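Local coordinates for protein alpha-rhamnosidase (PDB 6I60) that probably hydrolyses terminal non-reducing alpha-L-rhamnose residues from alpha-L-rhamnosides, acting as a glycoside hydrolase, at residues A[41-53]-A[131-143]. Residues are numbered along the deposited sequence; the frame is centred on the assembly and turned at random.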
loop_
_atom_site.group_PDB
_atom_site.type_symbol
_atom_site.label_atom_id
_atom_site.label_comp_id
_atom_site.label_asym_id
_atom_site.label_seq_id
_atom_site.Cartn_x
_atom_site.Cartn_y
_atom_site.Cartn_z
ATOM N N THR A 41 -5.503 -15.134 -5.310
ATOM C CA THR A 41 -5.580 -16.505 -5.800
ATOM C C THR A 41 -6.007 -17.420 -4.660
ATOM O O THR A 41 -5.271 -17.590 -3.682
ATOM C CB THR A 41 -4.238 -16.941 -6.380
ATOM O OG1 THR A 41 -4.018 -16.276 -7.631
ATOM C CG2 THR A 41 -4.215 -18.449 -6.607
ATOM N N ASN A 42 -7.203 -18.002 -4.785
ATOM C CA ASN A 42 -7.774 -18.924 -3.812
ATOM C C ASN A 42 -7.789 -18.305 -2.420
ATOM O O ASN A 42 -6.995 -18.701 -1.557
ATOM C CB ASN A 42 -7.000 -20.243 -3.801
ATOM C CG ASN A 42 -7.209 -21.047 -5.067
ATOM O OD1 ASN A 42 -8.304 -21.066 -5.630
ATOM N ND2 ASN A 42 -6.156 -21.715 -5.525
ATOM N N PRO A 43 -8.669 -17.344 -2.163
ATOM C CA PRO A 43 -8.689 -16.693 -0.852
ATOM C C PRO A 43 -9.320 -17.575 0.213
ATOM O O PRO A 43 -10.249 -18.343 -0.044
ATOM C CB PRO A 43 -9.535 -15.439 -1.099
ATOM C CG PRO A 43 -10.458 -15.837 -2.197
ATOM C CD PRO A 43 -9.700 -16.807 -3.069
ATOM N N LEU A 44 -8.791 -17.451 1.429
ATOM C CA LEU A 44 -9.278 -18.193 2.588
ATOM C C LEU A 44 -9.819 -17.192 3.601
ATOM O O LEU A 44 -9.046 -16.489 4.259
ATOM C CB LEU A 44 -8.168 -19.049 3.198
ATOM C CG LEU A 44 -8.407 -19.632 4.593
ATOM C CD1 LEU A 44 -9.622 -20.543 4.596
ATOM C CD2 LEU A 44 -7.175 -20.378 5.084
ATOM N N GLY A 45 -11.143 -17.122 3.720
ATOM C CA GLY A 45 -11.769 -16.240 4.685
ATOM C C GLY A 45 -12.563 -15.106 4.073
ATOM O O GLY A 45 -12.576 -13.993 4.604
ATOM N N VAL A 46 -13.235 -15.380 2.959
ATOM C CA VAL A 46 -14.039 -14.363 2.288
ATOM C C VAL A 46 -15.262 -14.078 3.153
ATOM O O VAL A 46 -16.118 -14.948 3.342
ATOM C CB VAL A 46 -14.440 -14.804 0.877
ATOM C CG1 VAL A 46 -14.943 -13.617 0.075
ATOM C CG2 VAL A 46 -13.262 -15.462 0.176
ATOM N N ASP A 47 -15.343 -12.862 3.692
ATOM C CA ASP A 47 -16.502 -12.441 4.465
ATOM C C ASP A 47 -17.464 -11.571 3.670
ATOM O O ASP A 47 -18.611 -11.398 4.094
ATOM C CB ASP A 47 -16.059 -11.686 5.724
ATOM C CG ASP A 47 -15.944 -12.593 6.937
ATOM O OD1 ASP A 47 -15.682 -12.081 8.046
ATOM O OD2 ASP A 47 -16.115 -13.821 6.778
ATOM N N LYS A 48 -17.026 -11.030 2.537
ATOM C CA LYS A 48 -17.913 -10.265 1.669
ATOM C C LYS A 48 -18.995 -11.180 1.109
ATOM O O LYS A 48 -18.690 -12.205 0.491
ATOM C CB LYS A 48 -17.113 -9.623 0.536
ATOM C CG LYS A 48 -16.991 -8.113 0.632
ATOM C CD LYS A 48 -16.664 -7.501 -0.721
ATOM C CE LYS A 48 -16.882 -5.995 -0.714
ATOM N NZ LYS A 48 -16.091 -5.321 0.355
ATOM N N LYS A 49 -20.261 -10.814 1.330
ATOM C CA LYS A 49 -21.362 -11.613 0.801
ATOM C C LYS A 49 -21.374 -11.604 -0.721
ATOM O O LYS A 49 -21.816 -12.575 -1.345
ATOM C CB LYS A 49 -22.696 -11.104 1.348
ATOM C CG LYS A 49 -22.790 -11.123 2.864
ATOM C CD LYS A 49 -23.417 -12.413 3.366
ATOM C CE LYS A 49 -23.470 -12.447 4.887
ATOM N NZ LYS A 49 -24.430 -11.451 5.442
ATOM N N ASN A 50 -20.891 -10.522 -1.337
ATOM C CA ASN A 50 -20.778 -10.405 -2.788
ATOM C C ASN A 50 -19.323 -10.106 -3.132
ATOM O O ASN A 50 -18.961 -8.948 -3.387
ATOM C CB ASN A 50 -21.707 -9.322 -3.332
ATOM C CG ASN A 50 -23.147 -9.529 -2.913
ATOM O OD1 ASN A 50 -23.499 -9.356 -1.746
ATOM N ND2 ASN A 50 -23.992 -9.903 -3.867
ATOM N N PRO A 51 -18.461 -11.121 -3.148
ATOM C CA PRO A 51 -17.049 -10.889 -3.478
ATOM C C PRO A 51 -16.871 -10.503 -4.940
ATOM O O PRO A 51 -17.790 -10.572 -5.759
ATOM C CB PRO A 51 -16.383 -12.234 -3.169
ATOM C CG PRO A 51 -17.486 -13.235 -3.269
ATOM C CD PRO A 51 -18.725 -12.529 -2.801
ATOM N N ILE A 52 -15.648 -10.091 -5.263
ATOM C CA ILE A 52 -15.288 -9.641 -6.602
ATOM C C ILE A 52 -14.502 -10.745 -7.300
ATOM O O ILE A 52 -13.551 -11.297 -6.731
ATOM C CB ILE A 52 -14.475 -8.335 -6.548
ATOM C CG1 ILE A 52 -15.259 -7.245 -5.812
ATOM C CG2 ILE A 52 -14.100 -7.882 -7.949
ATOM C CD1 ILE A 52 -16.411 -6.667 -6.610
ATOM N N PHE A 53 -14.898 -11.066 -8.528
ATOM C CA PHE A 53 -14.227 -12.069 -9.345
ATOM C C PHE A 53 -13.519 -11.392 -10.511
ATOM O O PHE A 53 -14.017 -10.407 -11.065
ATOM C CB PHE A 53 -15.221 -13.110 -9.872
ATOM C CG PHE A 53 -15.802 -13.993 -8.803
ATOM C CD1 PHE A 53 -15.149 -15.151 -8.412
ATOM C CD2 PHE A 53 -17.000 -13.666 -8.191
ATOM C CE1 PHE A 53 -15.680 -15.966 -7.429
ATOM C CE2 PHE A 53 -17.537 -14.476 -7.207
ATOM C CZ PHE A 53 -16.876 -15.627 -6.826
ATOM N N VAL A 131 -9.618 -23.559 -15.260
ATOM C CA VAL A 131 -9.343 -24.522 -14.204
ATOM C C VAL A 131 -10.139 -24.140 -12.963
ATOM O O VAL A 131 -10.241 -22.959 -12.606
ATOM C CB VAL A 131 -7.833 -24.587 -13.918
ATOM C CG1 VAL A 131 -7.565 -25.146 -12.530
ATOM C CG2 VAL A 131 -7.133 -25.427 -14.978
ATOM N N VAL A 132 -10.730 -25.144 -12.312
ATOM C CA VAL A 132 -11.588 -24.900 -11.157
ATOM C C VAL A 132 -10.790 -24.195 -10.069
ATOM O O VAL A 132 -9.780 -24.715 -9.578
ATOM C CB VAL A 132 -12.188 -26.214 -10.648
ATOM C CG1 VAL A 132 -12.889 -25.999 -9.315
ATOM C CG2 VAL A 132 -13.147 -26.787 -11.679
ATOM N N ASN A 133 -11.236 -23.000 -9.692
ATOM C CA ASN A 133 -10.651 -22.256 -8.592
ATOM C C ASN A 133 -11.516 -22.431 -7.344
ATOM O O ASN A 133 -12.513 -23.157 -7.343
ATOM C CB ASN A 133 -10.489 -20.782 -8.966
ATOM C CG ASN A 133 -9.118 -20.476 -9.536
ATOM O OD1 ASN A 133 -8.759 -20.957 -10.612
ATOM N ND2 ASN A 133 -8.341 -19.676 -8.813
ATOM N N THR A 134 -11.130 -21.754 -6.267
ATOM C CA THR A 134 -11.749 -21.994 -4.972
ATOM C C THR A 134 -11.691 -20.726 -4.135
ATOM O O THR A 134 -10.681 -20.020 -4.138
ATOM C CB THR A 134 -11.046 -23.150 -4.244
ATOM O OG1 THR A 134 -11.483 -24.399 -4.796
ATOM C CG2 THR A 134 -11.339 -23.130 -2.750
ATOM N N PHE A 135 -12.786 -20.434 -3.435
ATOM C CA PHE A 135 -12.781 -19.415 -2.394
ATOM C C PHE A 135 -13.569 -19.937 -1.203
ATOM O O PHE A 135 -14.664 -20.482 -1.372
ATOM C CB PHE A 135 -13.355 -18.080 -2.895
ATOM C CG PHE A 135 -14.796 -18.146 -3.322
ATOM C CD1 PHE A 135 -15.137 -18.569 -4.595
ATOM C CD2 PHE A 135 -15.807 -17.753 -2.458
ATOM C CE1 PHE A 135 -16.459 -18.619 -4.993
ATOM C CE2 PHE A 135 -17.131 -17.801 -2.849
ATOM C CZ PHE A 135 -17.457 -18.233 -4.118
ATOM N N GLU A 136 -13.001 -19.792 -0.009
ATOM C CA GLU A 136 -13.611 -20.277 1.223
ATOM C C GLU A 136 -14.102 -19.099 2.052
ATOM O O GLU A 136 -13.371 -18.123 2.247
ATOM C CB GLU A 136 -12.620 -21.112 2.038
ATOM C CG GLU A 136 -13.114 -21.454 3.438
ATOM C CD GLU A 136 -12.330 -22.582 4.079
ATOM O OE1 GLU A 136 -11.466 -23.174 3.399
ATOM O OE2 GLU A 136 -12.574 -22.874 5.270
ATOM N N THR A 137 -15.334 -19.197 2.539
ATOM C CA THR A 137 -15.890 -18.159 3.391
ATOM C C THR A 137 -15.435 -18.359 4.830
ATOM O O THR A 137 -15.281 -19.491 5.298
ATOM C CB THR A 137 -17.418 -18.163 3.316
ATOM O OG1 THR A 137 -17.906 -19.493 3.519
ATOM C CG2 THR A 137 -17.884 -17.664 1.956
ATOM N N GLY A 138 -15.251 -17.253 5.528
ATOM C CA GLY A 138 -14.842 -17.269 6.906
ATOM C C GLY A 138 -16.035 -17.472 7.800
ATOM O O GLY A 138 -16.890 -18.274 7.509
ATOM N N LEU A 139 -16.134 -16.686 8.867
ATOM C CA LEU A 139 -17.239 -16.807 9.807
ATOM C C LEU A 139 -18.453 -16.083 9.346
ATOM O O LEU A 139 -19.501 -16.277 9.895
ATOM C CB LEU A 139 -16.867 -16.323 11.184
ATOM C CG LEU A 139 -16.167 -17.404 11.977
ATOM C CD1 LEU A 139 -16.523 -17.308 13.429
ATOM C CD2 LEU A 139 -16.578 -18.750 11.467
ATOM N N MET A 140 -18.268 -15.222 8.362
ATOM C CA MET A 140 -19.290 -14.493 7.689
ATOM C C MET A 140 -20.113 -13.608 8.535
ATOM O O MET A 140 -21.191 -13.954 8.985
ATOM C CB MET A 140 -20.173 -15.414 6.875
ATOM C CG MET A 140 -19.491 -15.948 5.648
ATOM S SD MET A 140 -20.088 -15.082 4.218
ATOM C CE MET A 140 -21.831 -15.301 4.460
ATOM N N ASN A 141 -19.603 -12.405 8.653
ATOM C CA ASN A 141 -20.260 -11.367 9.372
ATOM C C ASN A 141 -20.716 -11.809 10.760
ATOM O O ASN A 141 -21.903 -11.828 11.028
ATOM C CB ASN A 141 -21.435 -10.786 8.544
ATOM C CG ASN A 141 -21.058 -10.458 7.090
ATOM O OD1 ASN A 141 -20.440 -11.249 6.384
ATOM N ND2 ASN A 141 -21.476 -9.286 6.635
ATOM N N GLU A 142 -19.763 -12.209 11.595
ATOM C CA GLU A 142 -20.015 -12.549 12.979
ATOM C C GLU A 142 -21.199 -13.477 13.201
ATOM O O GLU A 142 -21.985 -13.297 14.136
ATOM C CB GLU A 142 -20.230 -11.232 13.708
ATOM C CG GLU A 142 -20.196 -11.280 15.209
ATOM C CD GLU A 142 -20.350 -9.900 15.775
ATOM O OE1 GLU A 142 -19.562 -9.030 15.391
ATOM O OE2 GLU A 142 -21.276 -9.672 16.570
ATOM N N GLU A 143 -21.304 -14.480 12.337
ATOM C CA GLU A 143 -22.413 -15.436 12.340
ATOM C C GLU A 143 -22.327 -16.308 13.589
ATOM O O GLU A 143 -21.848 -17.445 13.566
ATOM C CB GLU A 143 -22.395 -16.279 11.071
ATOM C CG GLU A 143 -23.572 -16.029 10.144
ATOM C CD GLU A 143 -24.796 -16.848 10.514
ATOM O OE1 GLU A 143 -25.695 -16.985 9.659
ATOM O OE2 GLU A 143 -24.862 -17.354 11.656
#
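Leu44 lies beside Glu136 where the short, weakly bonded strand 44-46 meets the edge of strand 133-137 in parallel sense, their axes 67° apart, in the N-terminal immunoglobulin-like domain. The A' strand pairs in this way with the last strand, G, in many immunoglobulin-like sandwiches; here strand 35-37 of the opposing sheet comes before it. Proline suits its place because the pairing needs only its carbonyl: Pro43 O takes a nearly straight bond from Glu136 N (3.1 Å, 174°). Glu136 O then accepts from both Gly45 N and Val46 N, the latter at 2.8 Å. Glycine tolerates the backbone angles of position 45, where a side chain would jam against the preceding carbonyl.

Glu136 itself can be followed outward. Its CB and CG pass alongside Leu44 CD1, CD comes within 3.4 Å of that methyl, and the two oxygens go on to salt bridges, OE1 with Arg193 and OE2 with Arg191. With CG anti to the backbone N (chi1 170°) and the chain extended beyond, the aliphatic part lies beside leucine while the charge reaches the arginines.

On the sandwich's inner side, Phe135 CB packs on Pro43 CG, and its ring receives the edge of Phe53 in an offset edge-to-face pair, centroids 5.3 Å apart.

Asp47 suits its place in the loop because its carboxylate serves two partners: OD1 bonds Tyr229 OH, and OD2 accepts from Met140 N at 3.0 Å. With an alanine here, Met140 N and the Tyr229 hydroxyl would probably each lack their carboxylate oxygen, leaving the backbone at 138-140 less firmly held. Met140 N meets Asp47 OD2 from above the carboxylate plane.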